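Local atomic coordinates of CRISPR system CMR subunit Cmr7 1 (PDB entry 2X5Q), a protein that is a subunit, possibly dimeric, of the crRNA-guided CMR ribonucleoprotein complex, which serves CRISPR adaptive immunity against viruses and other mobile genetic elements. Residues W8-I16 with D113-P123; L53-I64 with T74-L85. All coordinates share one frame; numbering follows the deposited sequence.

The main strands of contacts 1 and 2 belong to one mixed beta sheet, in which strand 11-15 of contact 1 lies beside strand 80-86 of contact 2. Leu-14 and Ile-16 of contact 1 meet Ile-84 and Lys-82 of contact 2 through probable backbone hydrogen bonds, and in sequence contact 2 is nested inside the loop closed by contact 1. Contact 1 is a parallel pairing, buried at its Phe-13 end and exposed toward Asp-113 to Asn-117, with two waters bridging its segments. Contact 2 is an antiparallel pairing, more deeply buried along its strands; its turn end, rich in polar groups, faces the second subunit.

Contact 1 of 2, residues W8-I16 with D113-P123; sequences WEEQVFLPI and DVHGNITFSLP
The backbone O of His-115 takes the indole N-H of Trp-8, with NE1 at 3.0 Å from O; the oxygen lies in the ring plane, but the bond is bent to 142° at the hydrogen. The imidazole of His-115 has this same NE1 over one face, offset toward its rim, and the two rings meet obliquely. Ile-118 puts CG1 3.9 Å from CD1 of Trp-8. Thr-119 turns its methyl CG2 alongside Glu-10, 3.8 Å from CG, while its OG1 is bonded to the backbone N of Gly-100 and the carboxylate of Glu-10 reaches Lys-97. The backbone O of Thr-119 accepts from Gln-11 N, and water 1 links Thr-119 N to Glu-9 O. Phe-120 meets Gln-11 CB to CB at 3.8 Å; the Gln-11 chain, bent at chi2 (-83°), curls back so that NE2 donates to Glu-9 O and also to Gln-43 O, while OE1 accepts from Val-45 N. Ser-121 bonds to the two residues flanking Val-12: its N donates to Gln-11 O and its O takes Phe-13 N at 2.9 Å along an almost straight bond. Water 2 joins Ser-121 OG to Gln-11 O. Leu-122 brings CD2 to 3.5 Å from Phe-13 CB, and Pro-123 sets CD at the edge of the Phe-13 ring. This is parallel pairing of neighbouring strands, 11-15 and 117-123, within a mixed beta sheet, brought together from positions far apart in sequence.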
# COMPACT_ATOMS: atom_id res chain seq x y z
N TRP A 8 18.67 0.32 -15.07
CA TRP A 8 19.04 0.55 -13.64
C TRP A 8 19.48 -0.76 -12.99
O TRP A 8 18.83 -1.80 -13.15
CB TRP A 8 17.86 1.13 -12.85
CG TRP A 8 17.64 2.58 -13.07
CD1 TRP A 8 16.61 3.16 -13.77
CD2 TRP A 8 18.44 3.67 -12.57
NE1 TRP A 8 16.73 4.53 -13.75
CE2 TRP A 8 17.84 4.87 -13.02
CE3 TRP A 8 19.61 3.74 -11.80
CZ2 TRP A 8 18.38 6.13 -12.72
CZ3 TRP A 8 20.13 4.99 -11.50
CH2 TRP A 8 19.52 6.17 -11.96
N GLU A 9 20.59 -0.70 -12.26
CA GLU A 9 20.94 -1.76 -11.32
C GLU A 9 19.80 -1.95 -10.31
O GLU A 9 19.07 -0.99 -10.02
CB GLU A 9 22.23 -1.41 -10.59
CG GLU A 9 23.44 -1.44 -11.51
CD GLU A 9 24.74 -0.99 -10.87
OE1 GLU A 9 24.72 -0.42 -9.75
OE2 GLU A 9 25.81 -1.21 -11.50
N GLU A 10 19.65 -3.16 -9.78
CA GLU A 10 18.66 -3.41 -8.73
C GLU A 10 18.92 -2.49 -7.54
O GLU A 10 20.08 -2.28 -7.14
CB GLU A 10 18.66 -4.88 -8.29
CG GLU A 10 18.01 -5.84 -9.31
CD GLU A 10 17.64 -7.21 -8.74
OE1 GLU A 10 17.18 -8.06 -9.53
OE2 GLU A 10 17.79 -7.44 -7.51
N GLN A 11 17.85 -1.93 -6.98
CA GLN A 11 17.96 -0.99 -5.87
C GLN A 11 17.40 -1.56 -4.57
O GLN A 11 16.68 -2.55 -4.58
CB GLN A 11 17.23 0.31 -6.21
CG GLN A 11 17.65 0.89 -7.59
CD GLN A 11 18.93 1.70 -7.53
OE1 GLN A 11 19.04 2.64 -6.75
NE2 GLN A 11 19.90 1.36 -8.38
N VAL A 12 17.76 -0.92 -3.46
CA VAL A 12 17.17 -1.22 -2.16
C VAL A 12 16.65 0.09 -1.58
O VAL A 12 17.28 1.12 -1.72
CB VAL A 12 18.20 -1.89 -1.19
CG1 VAL A 12 19.39 -0.98 -0.93
CG2 VAL A 12 17.53 -2.27 0.13
N PHE A 13 15.46 0.05 -0.98
CA PHE A 13 14.90 1.19 -0.24
C PHE A 13 15.54 1.28 1.11
O PHE A 13 15.41 0.36 1.95
CB PHE A 13 13.39 1.03 -0.09
CG PHE A 13 12.69 2.16 0.64
CD1 PHE A 13 12.53 3.41 0.04
CD2 PHE A 13 12.15 1.96 1.90
CE1 PHE A 13 11.85 4.43 0.70
CE2 PHE A 13 11.45 3.00 2.58
CZ PHE A 13 11.31 4.21 1.98
N LEU A 14 16.22 2.40 1.35
CA LEU A 14 16.84 2.66 2.64
C LEU A 14 15.94 3.66 3.35
O LEU A 14 15.92 4.83 2.99
CB LEU A 14 18.26 3.21 2.42
CG LEU A 14 19.23 3.49 3.57
CD1 LEU A 14 20.62 3.74 3.01
CD2 LEU A 14 18.82 4.64 4.43
N PRO A 15 15.15 3.19 4.34
CA PRO A 15 14.39 4.13 5.16
C PRO A 15 15.29 5.08 5.93
O PRO A 15 16.27 4.64 6.55
CB PRO A 15 13.61 3.23 6.15
CG PRO A 15 13.68 1.87 5.60
CD PRO A 15 14.94 1.80 4.77
N ILE A 16 14.98 6.37 5.89
CA ILE A 16 15.72 7.35 6.69
C ILE A 16 14.93 7.65 7.97
O ILE A 16 13.91 8.36 7.93
CB ILE A 16 15.99 8.62 5.87
CG1 ILE A 16 16.73 8.27 4.57
CG2 ILE A 16 16.79 9.65 6.68
CD1 ILE A 16 18.10 7.69 4.77
N ASP A 113 16.34 13.55 -13.32
CA ASP A 113 16.76 12.57 -14.32
C ASP A 113 16.36 11.14 -13.90
O ASP A 113 17.20 10.27 -13.68
CB ASP A 113 18.27 12.67 -14.55
CG ASP A 113 18.71 14.07 -14.98
OD1 ASP A 113 17.83 14.92 -15.25
OD2 ASP A 113 19.94 14.34 -15.03
N VAL A 114 15.05 10.94 -13.75
CA VAL A 114 14.46 9.63 -13.47
C VAL A 114 13.80 9.15 -14.75
O VAL A 114 13.13 9.90 -15.45
CB VAL A 114 13.42 9.70 -12.32
CG1 VAL A 114 12.34 8.61 -12.46
CG2 VAL A 114 14.12 9.58 -10.97
N HIS A 115 14.01 7.88 -15.06
CA HIS A 115 13.60 7.36 -16.35
C HIS A 115 13.65 5.86 -16.31
O HIS A 115 14.40 5.27 -15.55
CB HIS A 115 14.56 7.86 -17.43
CG HIS A 115 16.00 7.58 -17.12
ND1 HIS A 115 16.71 6.59 -17.76
CD2 HIS A 115 16.84 8.13 -16.21
CE1 HIS A 115 17.94 6.55 -17.27
NE2 HIS A 115 18.04 7.48 -16.33
N GLY A 116 12.86 5.24 -17.17
CA GLY A 116 12.92 3.81 -17.36
C GLY A 116 12.35 3.05 -16.19
O GLY A 116 11.65 3.60 -15.33
N ASN A 117 12.68 1.77 -16.17
CA ASN A 117 12.12 0.83 -15.22
C ASN A 117 13.10 0.59 -14.10
O ASN A 117 14.31 0.53 -14.34
CB ASN A 117 11.81 -0.48 -15.94
CG ASN A 117 10.83 -0.30 -17.06
OD1 ASN A 117 9.82 0.37 -16.90
ND2 ASN A 117 11.13 -0.87 -18.22
N ILE A 118 12.55 0.45 -12.89
CA ILE A 118 13.32 0.22 -11.68
C ILE A 118 12.88 -1.08 -11.02
O ILE A 118 11.69 -1.35 -10.92
CB ILE A 118 13.11 1.38 -10.66
CG1 ILE A 118 13.59 2.71 -11.28
CG2 ILE A 118 13.83 1.12 -9.35
CD1 ILE A 118 13.66 3.85 -10.31
N THR A 119 13.86 -1.90 -10.63
CA THR A 119 13.64 -3.02 -9.71
C THR A 119 14.22 -2.63 -8.35
O THR A 119 15.36 -2.13 -8.26
CB THR A 119 14.30 -4.29 -10.22
OG1 THR A 119 13.65 -4.71 -11.43
CG2 THR A 119 14.20 -5.41 -9.19
N PHE A 120 13.42 -2.79 -7.30
CA PHE A 120 13.88 -2.44 -5.96
C PHE A 120 13.24 -3.31 -4.89
O PHE A 120 12.14 -3.84 -5.08
CB PHE A 120 13.67 -0.95 -5.66
CG PHE A 120 12.24 -0.56 -5.40
CD1 PHE A 120 11.81 -0.25 -4.12
CD2 PHE A 120 11.34 -0.44 -6.45
CE1 PHE A 120 10.51 0.13 -3.89
CE2 PHE A 120 10.05 -0.05 -6.22
CZ PHE A 120 9.62 0.22 -4.94
N SER A 121 13.94 -3.44 -3.77
CA SER A 121 13.44 -4.23 -2.64
C SER A 121 13.22 -3.37 -1.38
O SER A 121 13.98 -2.43 -1.13
CB SER A 121 14.42 -5.36 -2.33
OG SER A 121 14.47 -6.28 -3.41
N LEU A 122 12.19 -3.72 -0.61
CA LEU A 122 11.82 -3.06 0.65
C LEU A 122 12.00 -4.04 1.80
O LEU A 122 11.65 -5.20 1.64
CB LEU A 122 10.33 -2.71 0.63
CG LEU A 122 9.81 -1.96 -0.59
CD1 LEU A 122 8.30 -2.04 -0.64
CD2 LEU A 122 10.32 -0.51 -0.57
N PRO A 123 12.48 -3.57 2.96
CA PRO A 123 12.52 -4.37 4.19
C PRO A 123 11.17 -4.39 4.93
O PRO A 123 10.79 -3.38 5.53
CB PRO A 123 13.58 -3.66 5.04
CG PRO A 123 13.52 -2.23 4.60
CD PRO A 123 13.03 -2.21 3.18
O HOH W 1 16.67 -1.52 -11.18
O HOH W 2 15.99 -5.40 -5.50

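Contact 2 of 2, residues L53-I64 with T74-L85; sequences LHNILVLTGYAI and TFDPCDYVKGIL
Val-81 and Ala-63 meet because CG2 of Val-81 stands anti to its own carbonyl carbon (CG1 at chi1 -176°), which puts this methyl 3.5 Å from Ala-63 CA, where strand 62-65 swings across. Thr-74 holds OG1 between its backbone N and carbonyl carbon (chi1 69°); the hydroxyl thereby donates to Asp-79 OD2 at 2.6 Å, on the lone pair away from OD1, while CG2 rests 3.7 Å from Ala-63 CB.

The backbones of 56-60 and 80-85 run antiparallel. Leu-57 with Gly-83 and Leu-59 with Val-81 are hydrogen-bonded pairs, each exchanging two bonds; Leu-59 N lies 2.8 Å from Val-81 O. On the face carrying Val-58, CG1 lies 3.8 Å from Tyr-80 CB and CG2 lies 3.9 Å from Lys-82 CG, Val-58 lying alongside each of them and pointing the same way. Lys-82 NZ ends on Ile-185 O, and the Tyr-80 ring meets Tyr-189 edge-to-face.

At the turn end, Gly-61 gives its N to Asp-79 O and takes Thr-74 N on its own O. Water 3 bridges this same O to Phe-75 N and sits over the centre of one face of the Phe-75 ring. Asp-76 OD1 closes an Asx turn on Cys-78 N, inside a type I turn.

Asp-79 OD2 also forms a salt bridge with Lys-105 of the second subunit. One carboxylate oxygen thus serves both the Thr-74 hydroxyl and the contact with the second subunit, and the lysine would probably favour the ionised carboxylate.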
# COMPACT_ATOMS: atom_id res chain seq x y z
N LEU A 53 19.81 16.84 -2.32
CA LEU A 53 19.40 15.45 -2.44
C LEU A 53 18.22 15.33 -3.41
O LEU A 53 17.33 16.20 -3.43
CB LEU A 53 18.99 14.94 -1.05
CG LEU A 53 18.60 13.47 -0.88
CD1 LEU A 53 19.69 12.56 -1.42
CD2 LEU A 53 18.30 13.20 0.61
N HIS A 54 18.22 14.27 -4.21
CA HIS A 54 17.21 14.07 -5.27
C HIS A 54 16.70 12.64 -5.33
O HIS A 54 17.41 11.71 -4.99
CB HIS A 54 17.79 14.42 -6.65
CG HIS A 54 18.35 15.80 -6.73
ND1 HIS A 54 17.56 16.92 -6.84
CD2 HIS A 54 19.63 16.24 -6.73
CE1 HIS A 54 18.33 18.00 -6.87
NE2 HIS A 54 19.59 17.61 -6.82
N ASN A 55 15.48 12.50 -5.85
CA ASN A 55 14.83 11.21 -6.09
C ASN A 55 14.59 10.42 -4.82
O ASN A 55 15.15 9.32 -4.63
CB ASN A 55 15.60 10.35 -7.10
CG ASN A 55 15.75 11.01 -8.44
OD1 ASN A 55 14.80 11.65 -8.92
ND2 ASN A 55 16.93 10.88 -9.06
N ILE A 56 13.76 10.98 -3.96
CA ILE A 56 13.40 10.38 -2.70
C ILE A 56 12.07 9.63 -2.87
O ILE A 56 11.11 10.18 -3.38
CB ILE A 56 13.23 11.45 -1.59
CG1 ILE A 56 14.57 12.12 -1.27
CG2 ILE A 56 12.68 10.82 -0.29
CD1 ILE A 56 14.75 13.47 -1.86
N LEU A 57 12.04 8.37 -2.44
CA LEU A 57 10.81 7.58 -2.53
C LEU A 57 9.94 7.76 -1.28
O LEU A 57 10.42 7.60 -0.16
CB LEU A 57 11.13 6.11 -2.76
CG LEU A 57 9.92 5.20 -3.00
CD1 LEU A 57 9.25 5.54 -4.33
CD2 LEU A 57 10.38 3.74 -2.95
N VAL A 58 8.67 8.08 -1.50
CA VAL A 58 7.70 8.22 -0.42
C VAL A 58 6.80 6.99 -0.49
O VAL A 58 6.05 6.81 -1.43
CB VAL A 58 6.83 9.50 -0.59
CG1 VAL A 58 5.85 9.67 0.62
CG2 VAL A 58 7.74 10.71 -0.76
N LEU A 59 6.92 6.13 0.51
CA LEU A 59 6.13 4.91 0.53
C LEU A 59 4.88 5.14 1.36
O LEU A 59 4.92 5.07 2.58
CB LEU A 59 6.98 3.79 1.13
CG LEU A 59 6.71 2.38 0.62
CD1 LEU A 59 7.03 2.33 -0.87
CD2 LEU A 59 7.55 1.38 1.43
N THR A 60 3.76 5.42 0.69
CA THR A 60 2.49 5.68 1.39
C THR A 60 1.79 4.36 1.75
O THR A 60 2.06 3.34 1.14
CB THR A 60 1.55 6.64 0.58
OG1 THR A 60 1.17 6.02 -0.66
CG2 THR A 60 2.26 7.96 0.24
N GLY A 61 0.89 4.38 2.73
CA GLY A 61 0.27 3.14 3.22
C GLY A 61 1.20 2.24 4.03
O GLY A 61 0.88 1.07 4.26
N TYR A 62 2.32 2.81 4.49
CA TYR A 62 3.35 2.13 5.28
C TYR A 62 3.82 2.98 6.46
O TYR A 62 3.87 4.20 6.39
CB TYR A 62 4.58 1.79 4.42
CG TYR A 62 4.35 0.60 3.55
CD1 TYR A 62 4.62 -0.69 4.02
CD2 TYR A 62 3.83 0.73 2.26
CE1 TYR A 62 4.39 -1.80 3.24
CE2 TYR A 62 3.59 -0.37 1.46
CZ TYR A 62 3.88 -1.64 1.96
OH TYR A 62 3.66 -2.75 1.19
N ALA A 63 4.14 2.30 7.56
CA ALA A 63 4.86 2.89 8.68
C ALA A 63 6.05 1.97 8.99
O ALA A 63 6.16 0.88 8.42
CB ALA A 63 3.95 3.02 9.88
N ILE A 64 6.97 2.43 9.82
CA ILE A 64 8.16 1.65 10.15
C ILE A 64 8.13 1.29 11.63
O ILE A 64 7.70 2.08 12.48
CB ILE A 64 9.48 2.37 9.72
CG1 ILE A 64 10.70 1.46 9.90
CG2 ILE A 64 9.69 3.67 10.48
CD1 ILE A 64 11.94 1.94 9.09
N THR A 74 0.07 -0.43 6.71
CA THR A 74 -0.94 0.03 7.65
C THR A 74 -2.31 0.24 7.03
O THR A 74 -3.31 0.39 7.74
CB THR A 74 -0.49 1.33 8.31
OG1 THR A 74 -0.49 2.39 7.35
CG2 THR A 74 0.92 1.15 8.89
N PHE A 75 -2.37 0.25 5.70
CA PHE A 75 -3.63 0.43 4.97
C PHE A 75 -4.29 1.76 5.31
O PHE A 75 -5.52 1.88 5.32
CB PHE A 75 -4.54 -0.77 5.20
CG PHE A 75 -4.00 -2.02 4.60
CD1 PHE A 75 -4.29 -2.35 3.28
CD2 PHE A 75 -3.13 -2.84 5.32
CE1 PHE A 75 -3.74 -3.50 2.70
CE2 PHE A 75 -2.60 -3.98 4.75
CZ PHE A 75 -2.91 -4.31 3.44
N ASP A 76 -3.44 2.76 5.57
CA ASP A 76 -3.85 4.15 5.82
C ASP A 76 -3.00 4.98 4.86
O ASP A 76 -1.79 5.11 5.07
CB ASP A 76 -3.58 4.53 7.27
CG ASP A 76 -4.03 5.94 7.62
OD1 ASP A 76 -4.10 6.82 6.73
OD2 ASP A 76 -4.32 6.18 8.82
N PRO A 77 -3.61 5.53 3.79
CA PRO A 77 -2.82 6.25 2.78
C PRO A 77 -2.14 7.53 3.28
O PRO A 77 -1.23 8.05 2.61
CB PRO A 77 -3.86 6.59 1.70
CG PRO A 77 -5.15 6.56 2.38
CD PRO A 77 -5.04 5.53 3.46
N CYS A 78 -2.58 8.04 4.42
CA CYS A 78 -1.93 9.18 5.05
C CYS A 78 -0.66 8.78 5.84
O CYS A 78 0.10 9.66 6.27
CB CYS A 78 -2.92 9.93 5.95
SG CYS A 78 -4.37 10.69 5.06
N ASP A 79 -0.42 7.48 6.03
CA ASP A 79 0.86 7.01 6.56
C ASP A 79 1.89 6.95 5.44
O ASP A 79 1.54 6.61 4.30
CB ASP A 79 0.75 5.61 7.18
CG ASP A 79 -0.02 5.59 8.49
OD1 ASP A 79 -0.20 6.66 9.12
OD2 ASP A 79 -0.44 4.49 8.88
N TYR A 80 3.14 7.29 5.76
CA TYR A 80 4.24 7.11 4.84
C TYR A 80 5.57 6.96 5.56
O TYR A 80 5.75 7.42 6.70
CB TYR A 80 4.35 8.25 3.82
CG TYR A 80 4.36 9.63 4.44
CD1 TYR A 80 5.52 10.18 4.97
CD2 TYR A 80 3.19 10.36 4.53
CE1 TYR A 80 5.52 11.45 5.57
CE2 TYR A 80 3.18 11.61 5.11
CZ TYR A 80 4.33 12.15 5.64
OH TYR A 80 4.28 13.40 6.22
N VAL A 81 6.50 6.34 4.85
CA VAL A 81 7.91 6.37 5.24
C VAL A 81 8.66 6.80 3.98
O VAL A 81 8.34 6.35 2.89
CB VAL A 81 8.38 4.99 5.75
CG1 VAL A 81 9.85 5.07 6.25
CG2 VAL A 81 7.44 4.47 6.86
N LYS A 82 9.62 7.70 4.13
CA LYS A 82 10.47 8.12 3.01
C LYS A 82 11.85 7.49 3.13
O LYS A 82 12.30 7.12 4.22
CB LYS A 82 10.58 9.64 2.97
CG LYS A 82 9.20 10.35 2.87
CD LYS A 82 9.36 11.85 2.79
CE LYS A 82 8.27 12.58 3.55
NZ LYS A 82 8.43 14.06 3.41
N GLY A 83 12.51 7.34 1.99
CA GLY A 83 13.85 6.81 1.94
C GLY A 83 14.51 7.06 0.60
O GLY A 83 13.93 7.70 -0.31
N ILE A 84 15.74 6.60 0.49
CA ILE A 84 16.47 6.74 -0.75
C ILE A 84 16.55 5.38 -1.38
O ILE A 84 16.39 4.35 -0.70
CB ILE A 84 17.87 7.37 -0.56
CG1 ILE A 84 18.71 6.58 0.45
CG2 ILE A 84 17.74 8.84 -0.15
CD1 ILE A 84 20.14 7.05 0.51
N LEU A 85 16.77 5.38 -2.69
CA LEU A 85 16.96 4.17 -3.43
C LEU A 85 18.40 4.15 -3.89
O LEU A 85 18.87 5.09 -4.56
CB LEU A 85 16.03 4.11 -4.64
CG LEU A 85 14.56 3.85 -4.35
CD1 LEU A 85 13.73 4.18 -5.59
CD2 LEU A 85 14.31 2.39 -3.88
O HOH W 3 -0.95 -0.46 3.06